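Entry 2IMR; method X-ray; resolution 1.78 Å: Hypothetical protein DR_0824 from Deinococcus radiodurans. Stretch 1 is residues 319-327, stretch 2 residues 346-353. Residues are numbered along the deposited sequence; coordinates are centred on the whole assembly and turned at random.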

# COMPACT_ATOMS: atom_id res chain seq x y z
N GLY A 319 8.25 -13.71 -5.49
CA GLY A 319 7.10 -13.22 -6.23
C GLY A 319 6.22 -12.31 -5.38
O GLY A 319 5.01 -12.20 -5.63
N CYS A 320 6.81 -11.66 -4.39
CA CYS A 320 6.07 -10.75 -3.52
C CYS A 320 5.91 -9.37 -4.17
O CYS A 320 6.81 -8.89 -4.86
CB CYS A 320 6.80 -10.55 -2.18
SG CYS A 320 6.90 -11.97 -1.08
N ALA A 321 4.76 -8.75 -3.96
CA ALA A 321 4.52 -7.41 -4.48
C ALA A 321 4.90 -6.48 -3.33
O ALA A 321 4.93 -6.91 -2.18
CB ALA A 321 3.06 -7.24 -4.85
N VAL A 322 5.20 -5.23 -3.63
CA VAL A 322 5.55 -4.27 -2.59
C VAL A 322 4.75 -2.99 -2.74
O VAL A 322 4.40 -2.59 -3.85
CB VAL A 322 7.06 -3.91 -2.62
CG1 VAL A 322 7.90 -5.16 -2.38
CG2 VAL A 322 7.42 -3.27 -3.96
N VAL A 323 4.43 -2.35 -1.62
CA VAL A 323 3.69 -1.10 -1.66
C VAL A 323 4.57 0.00 -1.09
O VAL A 323 5.12 -0.14 0.01
CB VAL A 323 2.38 -1.15 -0.84
CG1 VAL A 323 1.64 0.19 -0.95
CG2 VAL A 323 1.50 -2.28 -1.33
N THR A 324 4.74 1.09 -1.83
CA THR A 324 5.56 2.19 -1.35
C THR A 324 4.62 3.37 -1.04
O THR A 324 3.63 3.57 -1.74
CB THR A 324 6.64 2.59 -2.40
OG1 THR A 324 7.42 3.69 -1.91
CG2 THR A 324 5.99 2.99 -3.71
N CYS A 325 4.93 4.10 0.03
CA CYS A 325 4.15 5.27 0.47
C CYS A 325 5.14 6.44 0.52
O CYS A 325 5.70 6.75 1.57
CB CYS A 325 3.55 5.01 1.87
SG CYS A 325 2.52 3.51 2.01
N PRO A 326 5.36 7.09 -0.63
CA PRO A 326 6.29 8.22 -0.77
C PRO A 326 6.26 9.32 0.29
O PRO A 326 7.24 9.51 1.01
CB PRO A 326 5.95 8.76 -2.16
CG PRO A 326 5.54 7.53 -2.89
CD PRO A 326 4.65 6.85 -1.89
N ARG A 327 5.16 10.05 0.39
CA ARG A 327 5.10 11.12 1.37
C ARG A 327 5.33 10.65 2.79
O ARG A 327 6.07 11.28 3.54
CB ARG A 327 3.76 11.85 1.25
CG ARG A 327 3.66 12.63 -0.05
CD ARG A 327 2.34 13.36 -0.16
NE ARG A 327 1.21 12.44 -0.17
CZ ARG A 327 -0.06 12.82 -0.29
NH1 ARG A 327 -0.36 14.12 -0.40
NH2 ARG A 327 -1.02 11.92 -0.30
N GLY A 346 12.23 -6.53 -11.42
CA GLY A 346 10.96 -7.06 -11.87
C GLY A 346 9.91 -7.27 -10.79
O GLY A 346 8.98 -8.06 -10.96
N VAL A 347 10.06 -6.56 -9.68
CA VAL A 347 9.12 -6.66 -8.58
C VAL A 347 7.93 -5.74 -8.82
O VAL A 347 8.10 -4.58 -9.19
CB VAL A 347 9.81 -6.27 -7.25
CG1 VAL A 347 8.81 -6.37 -6.10
CG2 VAL A 347 11.00 -7.18 -7.01
N GLU A 348 6.72 -6.26 -8.63
CA GLU A 348 5.50 -5.49 -8.82
C GLU A 348 5.40 -4.45 -7.71
O GLU A 348 5.44 -4.78 -6.52
CB GLU A 348 4.28 -6.42 -8.77
CG GLU A 348 2.93 -5.72 -8.91
CD GLU A 348 2.72 -5.10 -10.28
OE1 GLU A 348 3.46 -4.16 -10.63
OE2 GLU A 348 1.81 -5.56 -11.00
N VAL A 349 5.26 -3.19 -8.10
CA VAL A 349 5.17 -2.09 -7.14
C VAL A 349 3.80 -1.41 -7.19
O VAL A 349 3.26 -1.16 -8.26
CB VAL A 349 6.26 -1.04 -7.41
CG1 VAL A 349 6.18 0.09 -6.39
CG2 VAL A 349 7.63 -1.69 -7.36
N ALA A 350 3.25 -1.13 -6.01
CA ALA A 350 1.96 -0.46 -5.89
C ALA A 350 2.17 0.78 -5.02
O ALA A 350 3.17 0.89 -4.31
CB ALA A 350 0.94 -1.39 -5.24
N LEU A 351 1.22 1.71 -5.09
CA LEU A 351 1.31 2.93 -4.31
C LEU A 351 0.26 3.04 -3.21
O LEU A 351 -0.89 2.62 -3.38
CB LEU A 351 1.19 4.14 -5.23
CG LEU A 351 2.43 4.52 -6.03
CD1 LEU A 351 2.04 5.42 -7.20
CD2 LEU A 351 3.42 5.23 -5.12
N GLY A 352 0.67 3.63 -2.09
CA GLY A 352 -0.23 3.84 -0.97
C GLY A 352 0.11 5.20 -0.38
O GLY A 352 1.15 5.77 -0.70
N THR A 353 -0.76 5.73 0.47
CA THR A 353 -0.52 7.03 1.10
C THR A 353 -0.19 6.82 2.57
O THR A 353 0.31 7.72 3.24
CB THR A 353 -1.78 7.93 1.06
OG1 THR A 353 -2.83 7.28 1.78
CG2 THR A 353 -2.23 8.17 -0.38
O HOH W 1 6.67 -9.01 -7.59

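The two stretches pair as neighbouring parallel strands, and the register is read from their CA atoms: Val-322 lies beside Val-349 (CA to CA 5.1 Å), Val-323 beside Ala-350 (CA to CA 4.6 Å) and Thr-324 beside Leu-351 (CA to CA 5.2 Å). The strand directions differ by 38°, so the strands run parallel in sense but are twisted relative to each other. Together the stretches bury 579 Å², both sides summed.

Four backbone hydrogen bonds carry the pairing. Val-322 N donates to Glu-348 O (2.9 Å, N-H...O angle 165°), and Val-322 O accepts from Ala-350 N (2.8 Å, 156°). Two residues on, the pattern repeats: Thr-324 N donates to Ala-350 O (2.9 Å, 165°), while Thr-324 O accepts from Gly-352 N (3.0 Å, 152°). Val-322 and Thr-324 thus each bridge two alternate residues of the partner, the signature of parallel pairing. The short distances and the nearly straight N-H...O angles support all four assignments.

The same carbonyls also receive CA-H...O contacts. Val-349 CA lies 3.4 Å from Val-322 O, and Val-323 CA lies 3.4 Å from Ala-350 O, both with an angle of 145° at the hydrogen. Beyond the strands, Cys-325 CA approaches Gly-352 O at 3.3 Å and 153°, so close backbone contact continues to the residue that occupies the N-cap position of the following helix.

Before the first direct bond, a water extends the connection. It donates to Cys-320 O (2.7 Å from the water O) and accepts from Glu-348 N (2.9 Å from the water O), joining polar backbone groups that do not meet directly.

Side chains pack on both faces of the sheet. On the face of Val-322, Thr-324, Val-349 and Leu-351, Val-322 CG2 lies 3.8 Å from Val-349 CG2 and also 4.0 Å from Val-347 CG1. The methyl of Thr-324 is placed among hydrocarbon, with CG2 at 3.7 Å from Leu-351 CD2 and 4.0 Å from Val-349 CG1. Leu-351, with chi1 in m and chi2 in t, also brings CD2 to 3.8 Å from Pro-326 CD, so the proline ring contributes apolar surface at the start of the helix. The beta-branched residues suit these extended backbones, and their methyl groups fill space beside the strands. On the other face, Val-323 CG2 meets Ala-350 CB at 4.0 Å.

Gly-352 is buried, and its lack of a side chain matches its surroundings: an ideal CB would fall 3.2 Å from Val-323 CG1 and 3.4 Å from Cys-325 SG, both tight. Gly-319 and Gly-346, each the first residue after a helix to leave helical phi/psi, have positive phi and make no contact across the pair; glycine suits that backbone geometry.

Arg-327 adds one more contact, to Thr-353. Its CA-to-CB bond points sideways, but the end of the chain comes nearer, placing NH2 3.9 Å from Thr-353 CG2. The methyl lies at the guanidinium edge, near its plane, while the guanidinium nitrogens are hydrogen-bonded elsewhere in the structure.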